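PDB 1FKM: GTPase-activating protein GYP1 from Saccharomyces cerevisiae, which stimulates GTP hydrolysis by the Ypt/Rab GTPases Ypt1 and Ypt7, supplying an arginine finger and a glutamine finger in trans from its TBC domain. Local coordinates for residues Phe234-Met237 against Arg243-Gln246; Ile337-Gln342 against Ile352-Asn357. One frame throughout, in Å; residues are numbered along the deposited sequence.

Contact 1 of 2, residues Phe234-Met237 against Arg243-Gln246; sequences FRWM and REFQ
Arg235, on helix 230-238, reaches across to Glu244 in the loop after that helix and grips its carboxylate side-on. CB points toward the loop. CG lies 4.1 Å from CG of Arg243, and CD sits over the centre of the Arg243 guanidinium. The bend about CG-CD (chi3 68°) then turns the head onto Glu244: NE of Arg235 donates to OE2 of Glu244 at 2.8 Å, NH2 of Arg235 to OE1 of Glu244 at 2.8 Å, each oxygen using its syn lone pair. The NH2 bond is the straighter (153° against 138°), with OE1 in the guanidinium plane, whereas OE2 is tilted from it. CB of Arg243 covers one face of the Arg235 guanidinium, 3.6 Å from NE of Arg235. Glu244 is buried; its CD lies 3.4 Å from CD1 of Trp236, and a water linking Arg235 O and Arg243 N also donates to OE2. NH2 of Arg235 has a further acceptor in Gln356 O. The result is a bidentate Arg-Glu salt bridge joining helix 230-238 to the connection leading to helix 247-261, within the TBC domain; the Arg243 side chain in that connection is about 6 Å from that of Gln131, the glutamine finger.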
loop_
_atom_site.group_PDB
_atom_site.type_symbol
_atom_site.label_atom_id
_atom_site.label_comp_id
_atom_site.label_asym_id
_atom_site.label_seq_id
_atom_site.Cartn_x
_atom_site.Cartn_y
_atom_site.Cartn_z
ATOM N N PHE A 234 3.845 -15.579 2.906
ATOM C CA PHE A 234 4.376 -14.606 3.850
ATOM C C PHE A 234 4.591 -13.281 3.123
ATOM O O PHE A 234 4.209 -12.221 3.617
ATOM C CB PHE A 234 5.705 -15.046 4.462
ATOM C CG PHE A 234 6.279 -14.025 5.402
ATOM C CD1 PHE A 234 5.778 -13.894 6.690
ATOM C CD2 PHE A 234 7.255 -13.132 4.971
ATOM C CE1 PHE A 234 6.233 -12.882 7.538
ATOM C CE2 PHE A 234 7.718 -12.116 5.810
ATOM C CZ PHE A 234 7.204 -11.993 7.093
ATOM N N ARG A 235 5.196 -13.342 1.942
ATOM C CA ARG A 235 5.457 -12.130 1.180
ATOM C C ARG A 235 4.148 -11.473 0.744
ATOM O O ARG A 235 4.035 -10.247 0.740
ATOM C CB ARG A 235 6.325 -12.445 -0.041
ATOM C CG ARG A 235 6.964 -11.215 -0.675
ATOM C CD ARG A 235 7.852 -11.590 -1.857
ATOM N NE ARG A 235 7.083 -12.106 -2.987
ATOM C CZ ARG A 235 7.622 -12.550 -4.117
ATOM N NH1 ARG A 235 8.936 -12.545 -4.274
ATOM N NH2 ARG A 235 6.844 -12.991 -5.097
ATOM N N TRP A 236 3.160 -12.287 0.378
ATOM C CA TRP A 236 1.859 -11.764 -0.038
ATOM C C TRP A 236 1.267 -10.929 1.097
ATOM O O TRP A 236 0.734 -9.842 0.880
ATOM C CB TRP A 236 0.885 -12.902 -0.352
ATOM C CG TRP A 236 1.183 -13.687 -1.605
ATOM C CD1 TRP A 236 2.321 -13.653 -2.357
ATOM C CD2 TRP A 236 0.313 -14.636 -2.229
ATOM N NE1 TRP A 236 2.212 -14.529 -3.418
ATOM C CE2 TRP A 236 0.988 -15.144 -3.359
ATOM C CE3 TRP A 236 -0.975 -15.106 -1.937
ATOM C CZ2 TRP A 236 0.417 -16.104 -4.202
ATOM C CZ3 TRP A 236 -1.543 -16.059 -2.774
ATOM C CH2 TRP A 236 -0.846 -16.548 -3.892
HETATM N N MSE A 237 1.357 -11.457 2.312
HETATM C CA MSE A 237 0.816 -10.767 3.477
HETATM C C MSE A 237 1.678 -9.595 3.940
HETATM O O MSE A 237 1.169 -8.503 4.183
HETATM C CB MSE A 237 0.643 -11.754 4.631
HETATM C CG MSE A 237 -0.800 -12.021 4.983
HETATM SE SE MSE A 237 -1.850 -12.562 3.461
HETATM C CE MSE A 237 -1.821 -14.473 3.729
ATOM N N ARG A 243 4.548 -7.235 -4.164
ATOM C CA ARG A 243 5.626 -7.906 -4.871
ATOM C C ARG A 243 5.120 -8.894 -5.915
ATOM O O ARG A 243 5.915 -9.566 -6.570
ATOM C CB ARG A 243 6.528 -8.624 -3.866
ATOM C CG ARG A 243 7.042 -7.710 -2.762
ATOM C CD ARG A 243 8.109 -6.762 -3.272
ATOM N NE ARG A 243 9.389 -7.446 -3.430
ATOM C CZ ARG A 243 10.105 -7.925 -2.419
ATOM N NH1 ARG A 243 9.669 -7.792 -1.173
ATOM N NH2 ARG A 243 11.254 -8.545 -2.649
ATOM N N GLU A 244 3.802 -8.967 -6.078
ATOM C CA GLU A 244 3.200 -9.891 -7.035
ATOM C C GLU A 244 2.557 -9.184 -8.225
ATOM O O GLU A 244 2.027 -9.841 -9.122
ATOM C CB GLU A 244 2.122 -10.740 -6.353
ATOM C CG GLU A 244 2.428 -11.153 -4.922
ATOM C CD GLU A 244 3.777 -11.808 -4.785
ATOM O OE1 GLU A 244 4.085 -12.701 -5.600
ATOM O OE2 GLU A 244 4.527 -11.438 -3.859
ATOM N N PHE A 245 2.587 -7.854 -8.224
ATOM C CA PHE A 245 1.977 -7.072 -9.299
ATOM C C PHE A 245 2.836 -5.884 -9.705
ATOM O O PHE A 245 3.764 -5.506 -8.991
ATOM C CB PHE A 245 0.616 -6.512 -8.858
ATOM C CG PHE A 245 -0.405 -7.554 -8.516
ATOM C CD1 PHE A 245 -1.069 -8.248 -9.522
ATOM C CD2 PHE A 245 -0.732 -7.817 -7.194
ATOM C CE1 PHE A 245 -2.052 -9.194 -9.217
ATOM C CE2 PHE A 245 -1.711 -8.755 -6.874
ATOM C CZ PHE A 245 -2.374 -9.446 -7.892
ATOM N N GLN A 246 2.508 -5.298 -10.856
ATOM C CA GLN A 246 3.200 -4.113 -11.346
ATOM C C GLN A 246 2.657 -2.959 -10.495
ATOM O O GLN A 246 1.525 -3.026 -10.026
ATOM C CB GLN A 246 2.856 -3.860 -12.817
ATOM C CG GLN A 246 3.328 -4.951 -13.768
ATOM C CD GLN A 246 4.827 -5.141 -13.716
ATOM O OE1 GLN A 246 5.590 -4.194 -13.913
ATOM N NE2 GLN A 246 5.261 -6.367 -13.447
HETATM O O HOH W 1 3.803 -8.976 -1.896
#

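Contact 2 of 2, residues Ile337-Gln342 against Ile352-Asn357; sequences IKWSDQ and ITFLQN
Phe354 drives the edge of its ring against the face of the Trp339 indole, and most of the contact rests on this pair. The evidence for a T-shaped (edge-to-face) stack is direct: the Phe354 ring and the five-membered ring of Trp339 have centroids 5.2 Å apart and planes at 81°. Two atoms of the phenyl rim do the touching. CE2 of Phe354 meets CG of Trp339 at 3.6 Å and also approaches its CB, while CZ of Phe354 reaches CE3 of Trp339 at 3.8 Å, so the rim lies across the seam from the pyrrole part to the benzo part. Phe354 swings out from helix 348-355 toward the indole because its chi1 of -177° places the ring opposite the backbone N. The architecture is all-helical: Trp339 sits at the junction between helices 324-338 and 340-343, and the stack joins that junction to the last turn of helix 348-355. Pro359 touches both rings, and Phe335 makes another edge-to-face pair with Trp339, which is buried.

Away from the stack the packing thins. Leu355 offers CD2 to CD1 of Trp339 at 4.4 Å, a looser apolar contact, and Leu343 touches both Leu355 and Phe354. No hydrogen bond crosses between the segments. On the exposed side, Gln342 brings OE1 to 4.2 Å from CZ of Phe354, its amide plane turned 75° from the ring.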
loop_
_atom_site.group_PDB
_atom_site.type_symbol
_atom_site.label_atom_id
_atom_site.label_comp_id
_atom_site.label_asym_id
_atom_site.label_seq_id
_atom_site.Cartn_x
_atom_site.Cartn_y
_atom_site.Cartn_z
ATOM N N ILE A 337 -6.673 -19.110 -5.919
ATOM C CA ILE A 337 -7.634 -19.999 -6.563
ATOM C C ILE A 337 -7.676 -19.819 -8.076
ATOM O O ILE A 337 -8.006 -20.752 -8.809
ATOM C CB ILE A 337 -9.055 -19.800 -5.975
ATOM C CG1 ILE A 337 -9.051 -20.142 -4.482
ATOM C CG2 ILE A 337 -10.061 -20.684 -6.702
ATOM C CD1 ILE A 337 -8.567 -21.537 -4.161
ATOM N N LYS A 338 -7.335 -18.626 -8.546
ATOM C CA LYS A 338 -7.338 -18.369 -9.978
ATOM C C LYS A 338 -6.348 -19.297 -10.685
ATOM O O LYS A 338 -6.562 -19.683 -11.836
ATOM C CB LYS A 338 -6.964 -16.911 -10.256
ATOM C CG LYS A 338 -6.912 -16.561 -11.734
ATOM C CD LYS A 338 -6.611 -15.088 -11.946
ATOM C CE LYS A 338 -6.506 -14.752 -13.429
ATOM N NZ LYS A 338 -7.763 -15.067 -14.165
ATOM N N TRP A 339 -5.273 -19.655 -9.987
ATOM C CA TRP A 339 -4.243 -20.528 -10.546
ATOM C C TRP A 339 -4.448 -21.996 -10.164
ATOM O O TRP A 339 -3.644 -22.854 -10.527
ATOM C CB TRP A 339 -2.863 -20.083 -10.060
ATOM C CG TRP A 339 -2.624 -18.601 -10.149
ATOM C CD1 TRP A 339 -2.381 -17.746 -9.111
ATOM C CD2 TRP A 339 -2.614 -17.801 -11.336
ATOM N NE1 TRP A 339 -2.222 -16.464 -9.576
ATOM C CE2 TRP A 339 -2.360 -16.468 -10.939
ATOM C CE3 TRP A 339 -2.793 -18.081 -12.698
ATOM C CZ2 TRP A 339 -2.282 -15.416 -11.854
ATOM C CZ3 TRP A 339 -2.714 -17.036 -13.609
ATOM C CH2 TRP A 339 -2.460 -15.718 -13.180
ATOM N N SER A 340 -5.526 -22.280 -9.444
ATOM C CA SER A 340 -5.817 -23.636 -8.979
ATOM C C SER A 340 -5.565 -24.773 -9.979
ATOM O O SER A 340 -4.811 -25.700 -9.687
ATOM C CB SER A 340 -7.260 -23.717 -8.476
ATOM O OG SER A 340 -7.496 -24.957 -7.831
ATOM N N ASP A 341 -6.196 -24.713 -11.148
ATOM C CA ASP A 341 -6.016 -25.766 -12.146
ATOM C C ASP A 341 -4.549 -25.947 -12.529
ATOM O O ASP A 341 -4.056 -27.074 -12.628
ATOM C CB ASP A 341 -6.847 -25.463 -13.396
ATOM C CG ASP A 341 -8.332 -25.392 -13.102
ATOM O OD1 ASP A 341 -8.863 -26.341 -12.490
ATOM O OD2 ASP A 341 -8.971 -24.388 -13.485
ATOM N N GLN A 342 -3.853 -24.836 -12.744
ATOM C CA GLN A 342 -2.437 -24.882 -13.106
ATOM C C GLN A 342 -1.580 -25.463 -11.979
ATOM O O GLN A 342 -0.688 -26.269 -12.224
ATOM C CB GLN A 342 -1.934 -23.476 -13.443
ATOM C CG GLN A 342 -2.445 -22.914 -14.756
ATOM C CD GLN A 342 -2.054 -21.458 -14.952
ATOM O OE1 GLN A 342 -2.677 -20.556 -14.392
ATOM N NE2 GLN A 342 -1.008 -21.224 -15.736
ATOM N N ILE A 352 6.423 -23.164 -5.872
ATOM C CA ILE A 352 7.046 -22.023 -5.202
ATOM C C ILE A 352 7.520 -20.987 -6.213
ATOM O O ILE A 352 7.285 -19.789 -6.046
ATOM C CB ILE A 352 8.249 -22.457 -4.329
ATOM C CG1 ILE A 352 7.800 -23.513 -3.314
ATOM C CG2 ILE A 352 8.832 -21.252 -3.597
ATOM C CD1 ILE A 352 6.621 -23.089 -2.448
ATOM N N THR A 353 8.190 -21.452 -7.263
ATOM C CA THR A 353 8.679 -20.562 -8.305
ATOM C C THR A 353 7.513 -19.781 -8.916
ATOM O O THR A 353 7.591 -18.565 -9.088
ATOM C CB THR A 353 9.386 -21.357 -9.428
ATOM O OG1 THR A 353 10.551 -21.996 -8.898
ATOM C CG2 THR A 353 9.794 -20.435 -10.570
ATOM N N PHE A 354 6.431 -20.490 -9.228
ATOM C CA PHE A 354 5.244 -19.885 -9.832
ATOM C C PHE A 354 4.548 -18.850 -8.944
ATOM O O PHE A 354 4.240 -17.748 -9.395
ATOM C CB PHE A 354 4.233 -20.973 -10.207
ATOM C CG PHE A 354 3.006 -20.449 -10.909
ATOM C CD1 PHE A 354 3.008 -20.246 -12.284
ATOM C CD2 PHE A 354 1.856 -20.144 -10.191
ATOM C CE1 PHE A 354 1.878 -19.749 -12.937
ATOM C CE2 PHE A 354 0.718 -19.645 -10.835
ATOM C CZ PHE A 354 0.732 -19.449 -12.210
ATOM N N LEU A 355 4.292 -19.206 -7.689
ATOM C CA LEU A 355 3.607 -18.300 -6.777
ATOM C C LEU A 355 4.434 -17.105 -6.315
ATOM O O LEU A 355 3.882 -16.142 -5.781
ATOM C CB LEU A 355 3.075 -19.077 -5.572
ATOM C CG LEU A 355 1.990 -20.084 -5.967
ATOM C CD1 LEU A 355 1.587 -20.919 -4.764
ATOM C CD2 LEU A 355 0.788 -19.339 -6.553
ATOM N N GLN A 356 5.750 -17.166 -6.506
ATOM C CA GLN A 356 6.614 -16.050 -6.134
ATOM C C GLN A 356 6.897 -15.232 -7.390
ATOM O O GLN A 356 7.594 -14.222 -7.345
ATOM C CB GLN A 356 7.933 -16.545 -5.529
ATOM C CG GLN A 356 7.763 -17.401 -4.280
ATOM C CD GLN A 356 9.092 -17.810 -3.666
ATOM O OE1 GLN A 356 10.042 -18.132 -4.378
ATOM N NE2 GLN A 356 9.159 -17.812 -2.341
ATOM N N ASN A 357 6.351 -15.683 -8.517
ATOM C CA ASN A 357 6.527 -14.995 -9.791
ATOM C C ASN A 357 5.289 -15.185 -10.670
ATOM O O ASN A 357 5.392 -15.640 -11.809
ATOM C CB ASN A 357 7.762 -15.539 -10.513
ATOM C CG ASN A 357 9.035 -15.343 -9.715
ATOM O OD1 ASN A 357 9.480 -14.215 -9.504
ATOM N ND2 ASN A 357 9.626 -16.445 -9.262
#

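Followed from the N terminus, the chain first closes a short loop at contact 1, with five residues between Phe234-Met237 and Arg243-Gln246. It then runs through helix 247-261, an unmodelled region and helix 324-338 before contact 2 closes a second loop, with nine residues between its segments. The two are in series, neither nested nor crossed, and their centres are 13 Å apart. They nevertheless meet where the Arg235 head of contact 1 reaches the chain just after helix 348-355, and Trp236 NE1 approaches Leu355 O. Phe335 bridges them too, since its ring meets Trp236, Phe245 and Trp339. Helix 230-238 is thereby tied to helices 324-338 and 348-355.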